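Local coordinates for protein Ceg4 (Legionella pneumophila subsp. pneumophila, PDB 6AOK) that is a Legionella effector, a HAD-like phosphotyrosine phosphatase, that attenuates activation of eukaryotic MAPK pathways, at residues A[143-153]-A[171-182]. Residues are numbered along the deposited sequence; the frame is centred on the assembly and turned at random.
Sequences YKFNDVNSRLN and DYAEMLRAVKGK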
loop_
_atom_site.group_PDB
_atom_site.type_symbol
_atom_site.label_atom_id
_atom_site.label_comp_id
_atom_site.label_asym_id
_atom_site.label_seq_id
_atom_site.Cartn_x
_atom_site.Cartn_y
_atom_site.Cartn_z
ATOM N N TYR A 143 -3.785 3.338 14.259
ATOM C CA TYR A 143 -3.122 4.514 14.806
ATOM C C TYR A 143 -1.793 4.601 14.069
ATOM O O TYR A 143 -0.831 3.897 14.418
ATOM C CB TYR A 143 -2.927 4.383 16.315
ATOM C CG TYR A 143 -2.323 5.618 16.959
ATOM C CD1 TYR A 143 -2.485 6.892 16.382
ATOM C CD2 TYR A 143 -1.597 5.508 18.156
ATOM C CE1 TYR A 143 -1.957 8.028 16.995
ATOM C CE2 TYR A 143 -1.053 6.604 18.752
ATOM C CZ TYR A 143 -1.235 7.855 18.184
ATOM O OH TYR A 143 -0.664 8.901 18.819
ATOM N N LYS A 144 -1.750 5.445 13.025
ATOM C CA LYS A 144 -0.595 5.425 12.138
ATOM C C LYS A 144 0.690 5.873 12.838
ATOM O O LYS A 144 1.776 5.373 12.512
ATOM C CB LYS A 144 -0.890 6.286 10.900
ATOM C CG LYS A 144 -2.078 5.740 10.089
ATOM C CD LYS A 144 -1.951 6.061 8.567
ATOM C CE LYS A 144 -3.200 5.618 7.834
ATOM N NZ LYS A 144 -3.175 5.829 6.343
ATOM N N PHE A 145 0.607 6.829 13.763
ATOM C CA PHE A 145 1.823 7.229 14.472
ATOM C C PHE A 145 2.463 6.030 15.161
ATOM O O PHE A 145 3.674 5.826 15.067
ATOM C CB PHE A 145 1.552 8.322 15.513
ATOM C CG PHE A 145 2.784 8.636 16.347
ATOM C CD1 PHE A 145 3.751 9.484 15.860
ATOM C CD2 PHE A 145 3.009 7.994 17.557
ATOM C CE1 PHE A 145 4.922 9.761 16.608
ATOM C CE2 PHE A 145 4.155 8.230 18.298
ATOM C CZ PHE A 145 5.125 9.139 17.812
ATOM N N ASN A 146 1.663 5.234 15.887
ATOM C CA ASN A 146 2.250 4.111 16.617
ATOM C C ASN A 146 2.746 3.059 15.653
ATOM O O ASN A 146 3.794 2.433 15.889
ATOM C CB ASN A 146 1.223 3.496 17.579
ATOM C CG ASN A 146 1.300 4.110 18.983
ATOM O OD1 ASN A 146 2.136 5.002 19.263
ATOM N ND2 ASN A 146 0.407 3.655 19.876
ATOM N N ASP A 147 2.007 2.841 14.559
ATOM C CA ASP A 147 2.440 1.831 13.601
ATOM C C ASP A 147 3.790 2.201 12.982
ATOM O O ASP A 147 4.675 1.346 12.859
ATOM C CB ASP A 147 1.383 1.634 12.524
ATOM C CG ASP A 147 0.278 0.632 12.958
ATOM O OD1 ASP A 147 0.422 -0.013 14.021
ATOM O OD2 ASP A 147 -0.739 0.484 12.251
ATOM N N VAL A 148 3.967 3.453 12.560
ATOM C CA VAL A 148 5.253 3.821 11.948
ATOM C C VAL A 148 6.357 3.900 13.017
ATOM O O VAL A 148 7.527 3.536 12.785
ATOM C CB VAL A 148 5.087 5.152 11.192
ATOM C CG1 VAL A 148 6.432 5.706 10.656
ATOM C CG2 VAL A 148 4.035 4.959 10.082
ATOM N N ASN A 149 6.016 4.441 14.189
ATOM C CA ASN A 149 7.004 4.553 15.243
ATOM C C ASN A 149 7.535 3.179 15.624
ATOM O O ASN A 149 8.748 2.988 15.791
ATOM C CB ASN A 149 6.391 5.237 16.461
ATOM C CG ASN A 149 7.412 5.431 17.582
ATOM O OD1 ASN A 149 8.330 6.233 17.442
ATOM N ND2 ASN A 149 7.257 4.697 18.697
ATOM N N SER A 150 6.634 2.216 15.792
ATOM C CA SER A 150 7.055 0.870 16.169
ATOM C C SER A 150 7.838 0.194 15.041
ATOM O O SER A 150 8.849 -0.473 15.275
ATOM C CB SER A 150 5.823 0.038 16.540
ATOM O OG SER A 150 5.304 0.424 17.796
ATOM N N ARG A 151 7.382 0.347 13.811
ATOM C CA ARG A 151 8.077 -0.265 12.683
ATOM C C ARG A 151 9.488 0.308 12.503
ATOM O O ARG A 151 10.453 -0.443 12.284
ATOM C CB ARG A 151 7.236 -0.057 11.432
ATOM C CG ARG A 151 7.866 -0.680 10.204
ATOM C CD ARG A 151 7.901 -2.202 10.359
ATOM N NE ARG A 151 8.238 -2.781 9.063
ATOM C CZ ARG A 151 9.048 -3.812 8.899
ATOM N NH1 ARG A 151 9.654 -4.339 9.950
ATOM N NH2 ARG A 151 9.236 -4.298 7.680
ATOM N N LEU A 152 9.652 1.624 12.632
ATOM C CA LEU A 152 10.994 2.203 12.461
ATOM C C LEU A 152 11.924 1.872 13.629
ATOM O O LEU A 152 13.153 2.006 13.507
ATOM C CB LEU A 152 10.898 3.718 12.285
ATOM C CG LEU A 152 10.506 4.252 10.907
ATOM C CD1 LEU A 152 10.380 5.798 10.957
ATOM C CD2 LEU A 152 11.562 3.831 9.879
ATOM N N ASN A 153 11.366 1.462 14.763
ATOM C CA ASN A 153 12.175 0.966 15.863
ATOM C C ASN A 153 12.737 -0.418 15.570
ATOM O O ASN A 153 13.699 -0.807 16.223
ATOM C CB ASN A 153 11.332 0.904 17.164
ATOM C CG ASN A 153 12.182 0.628 18.418
ATOM O OD1 ASN A 153 13.197 1.297 18.665
ATOM N ND2 ASN A 153 11.784 -0.389 19.191
ATOM N N ASP A 171 -3.529 11.840 9.109
ATOM C CA ASP A 171 -2.748 10.607 9.137
ATOM C C ASP A 171 -1.354 10.820 8.551
ATOM O O ASP A 171 -0.357 10.311 9.094
ATOM C CB ASP A 171 -3.499 9.496 8.410
ATOM C CG ASP A 171 -4.771 9.056 9.171
ATOM O OD1 ASP A 171 -4.672 8.691 10.350
ATOM O OD2 ASP A 171 -5.863 9.070 8.579
ATOM N N TYR A 172 -1.251 11.626 7.486
ATOM C CA TYR A 172 0.061 12.010 6.966
ATOM C C TYR A 172 0.925 12.624 8.067
ATOM O O TYR A 172 2.085 12.220 8.288
ATOM C CB TYR A 172 -0.121 13.021 5.819
ATOM C CG TYR A 172 1.210 13.518 5.284
ATOM C CD1 TYR A 172 1.868 12.840 4.268
ATOM C CD2 TYR A 172 1.813 14.635 5.815
ATOM C CE1 TYR A 172 3.074 13.285 3.794
ATOM C CE2 TYR A 172 3.006 15.099 5.336
ATOM C CZ TYR A 172 3.625 14.416 4.309
ATOM O OH TYR A 172 4.847 14.867 3.849
ATOM N N ALA A 173 0.339 13.547 8.811
ATOM C CA ALA A 173 1.063 14.321 9.810
ATOM C C ALA A 173 1.596 13.420 10.914
ATOM O O ALA A 173 2.708 13.637 11.402
ATOM C CB ALA A 173 0.145 15.410 10.387
ATOM N N GLU A 174 0.800 12.425 11.328
ATOM C CA GLU A 174 1.247 11.385 12.262
ATOM C C GLU A 174 2.429 10.585 11.746
ATOM O O GLU A 174 3.375 10.333 12.486
ATOM C CB GLU A 174 0.107 10.404 12.557
ATOM C CG GLU A 174 -1.032 11.006 13.405
ATOM C CD GLU A 174 -2.087 9.940 13.687
ATOM O OE1 GLU A 174 -1.775 8.722 13.676
ATOM O OE2 GLU A 174 -3.229 10.334 13.954
HETATM N N MSE A 175 2.377 10.122 10.515
HETATM C CA MSE A 175 3.485 9.369 10.014
HETATM C C MSE A 175 4.732 10.216 9.919
HETATM O O MSE A 175 5.780 9.796 10.268
HETATM C CB MSE A 175 3.176 8.747 8.673
HETATM C CG MSE A 175 1.950 7.854 8.725
HETATM SE SE MSE A 175 1.902 6.492 7.301
HETATM C CE MSE A 175 1.119 7.735 5.982
ATOM N N LEU A 176 4.565 11.433 9.465
ATOM C CA LEU A 176 5.717 12.340 9.360
ATOM C C LEU A 176 6.335 12.620 10.729
ATOM O O LEU A 176 7.563 12.662 10.869
ATOM C CB LEU A 176 5.267 13.638 8.705
ATOM C CG LEU A 176 6.386 14.638 8.504
ATOM C CD1 LEU A 176 7.436 14.125 7.466
ATOM C CD2 LEU A 176 5.767 15.987 8.069
ATOM N N ARG A 177 5.486 12.823 11.753
ATOM C CA ARG A 177 5.958 12.972 13.137
ATOM C C ARG A 177 6.783 11.762 13.588
ATOM O O ARG A 177 7.834 11.906 14.231
ATOM C CB ARG A 177 4.736 13.148 14.056
ATOM C CG ARG A 177 4.946 14.002 15.270
ATOM C CD ARG A 177 3.729 14.956 15.494
ATOM N NE ARG A 177 2.447 14.268 15.306
ATOM C CZ ARG A 177 1.398 14.791 14.659
ATOM N NH1 ARG A 177 1.467 16.017 14.135
ATOM N NH2 ARG A 177 0.283 14.096 14.519
ATOM N N ALA A 178 6.298 10.553 13.276
ATOM C CA ALA A 178 6.974 9.321 13.661
ATOM C C ALA A 178 8.323 9.190 12.960
ATOM O O ALA A 178 9.326 8.788 13.568
ATOM C CB ALA A 178 6.067 8.123 13.339
ATOM N N VAL A 179 8.368 9.568 11.685
ATOM C CA VAL A 179 9.604 9.452 10.921
ATOM C C VAL A 179 10.636 10.455 11.435
ATOM O O VAL A 179 11.809 10.120 11.585
ATOM C CB VAL A 179 9.308 9.638 9.420
ATOM C CG1 VAL A 179 10.625 9.792 8.625
ATOM C CG2 VAL A 179 8.530 8.434 8.870
ATOM N N LYS A 180 10.225 11.708 11.684
ATOM C CA LYS A 180 11.165 12.679 12.230
ATOM C C LYS A 180 11.589 12.294 13.643
ATOM O O LYS A 180 12.722 12.535 14.026
ATOM C CB LYS A 180 10.561 14.081 12.213
ATOM C CG LYS A 180 10.385 14.684 10.828
ATOM C CD LYS A 180 9.722 16.063 10.961
ATOM C CE LYS A 180 9.410 16.666 9.619
ATOM N NZ LYS A 180 10.636 17.026 8.854
ATOM N N GLY A 181 10.703 11.659 14.403
ATOM C CA GLY A 181 11.077 11.194 15.740
ATOM C C GLY A 181 11.980 9.982 15.736
ATOM O O GLY A 181 12.328 9.461 16.809
ATOM N N LYS A 182 12.329 9.487 14.547
ATOM C CA LYS A 182 13.337 8.441 14.425
ATOM C C LYS A 182 14.605 8.950 13.732
ATOM O O LYS A 182 15.433 8.153 13.268
ATOM C CB LYS A 182 12.753 7.233 13.706
ATOM C CG LYS A 182 11.754 6.454 14.576
ATOM C CD LYS A 182 12.487 5.700 15.739
ATOM C CE LYS A 182 11.532 5.314 16.901
ATOM N NZ LYS A 182 11.238 6.537 17.758
HETATM O O HOH W 1 -4.026 7.475 12.743
HETATM O O HOH W 2 9.124 8.398 16.300
#
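Lys-144 runs from the first turn of helix 144-153 across the flank of helix 169-180 toward the magnesium site of this N-terminal phosphatase domain. Its CB lies 3.9 Å from Met-175 CG; CG passes Asp-171 OD1, and CD rests 3.8 Å from Asp-171 CB and close to the selenium of Met-175, a selenomethionine. CE continues over Asp-171 CB and CG, the two side chains crossing at about a right angle. The chain is extended beyond CG, which delivers NZ to Asp-18, a magnesium ligand, and to Asp-166, with salt bridges to both and a hydrogen bond to Val-111 O. The placement is consistent with the motif III lysine of HAD phosphatases, which probably steadies negative charge near the metal site. Asp-171 OD2 bonds Ser-168 OG and Lys-113.

At the same helix start, Glu-174 OE1 accepts Phe-145 N at 3.0 Å through its anti lone pair, and a water that accepts from Lys-144 N lies within reach of both Glu-174 OE1 and Asp-171 OD1. The Phe-145 ring brings CD1 to 3.7 Å from Ala-178 CB. That methyl also meets Val-148 CG1 at 3.6 Å, while Val-148 CG2 packs on Met-175. Further along, Leu-152 CD1 lies against Val-179 CG2, and Lys-182, bent at chi2 (-71°), lays CG on Leu-152 CB and turns NZ back to Asn-149 OD1 at 2.9 Å.

The helices run nearly parallel, their axes approaching to 7.9 Å and crossing at -26°, side by side on one face of the Rossmann-like parallel sheet, where Val-148 and Leu-152 reach strand 13-17 and Met-175 and Val-179 reach strand 161-165.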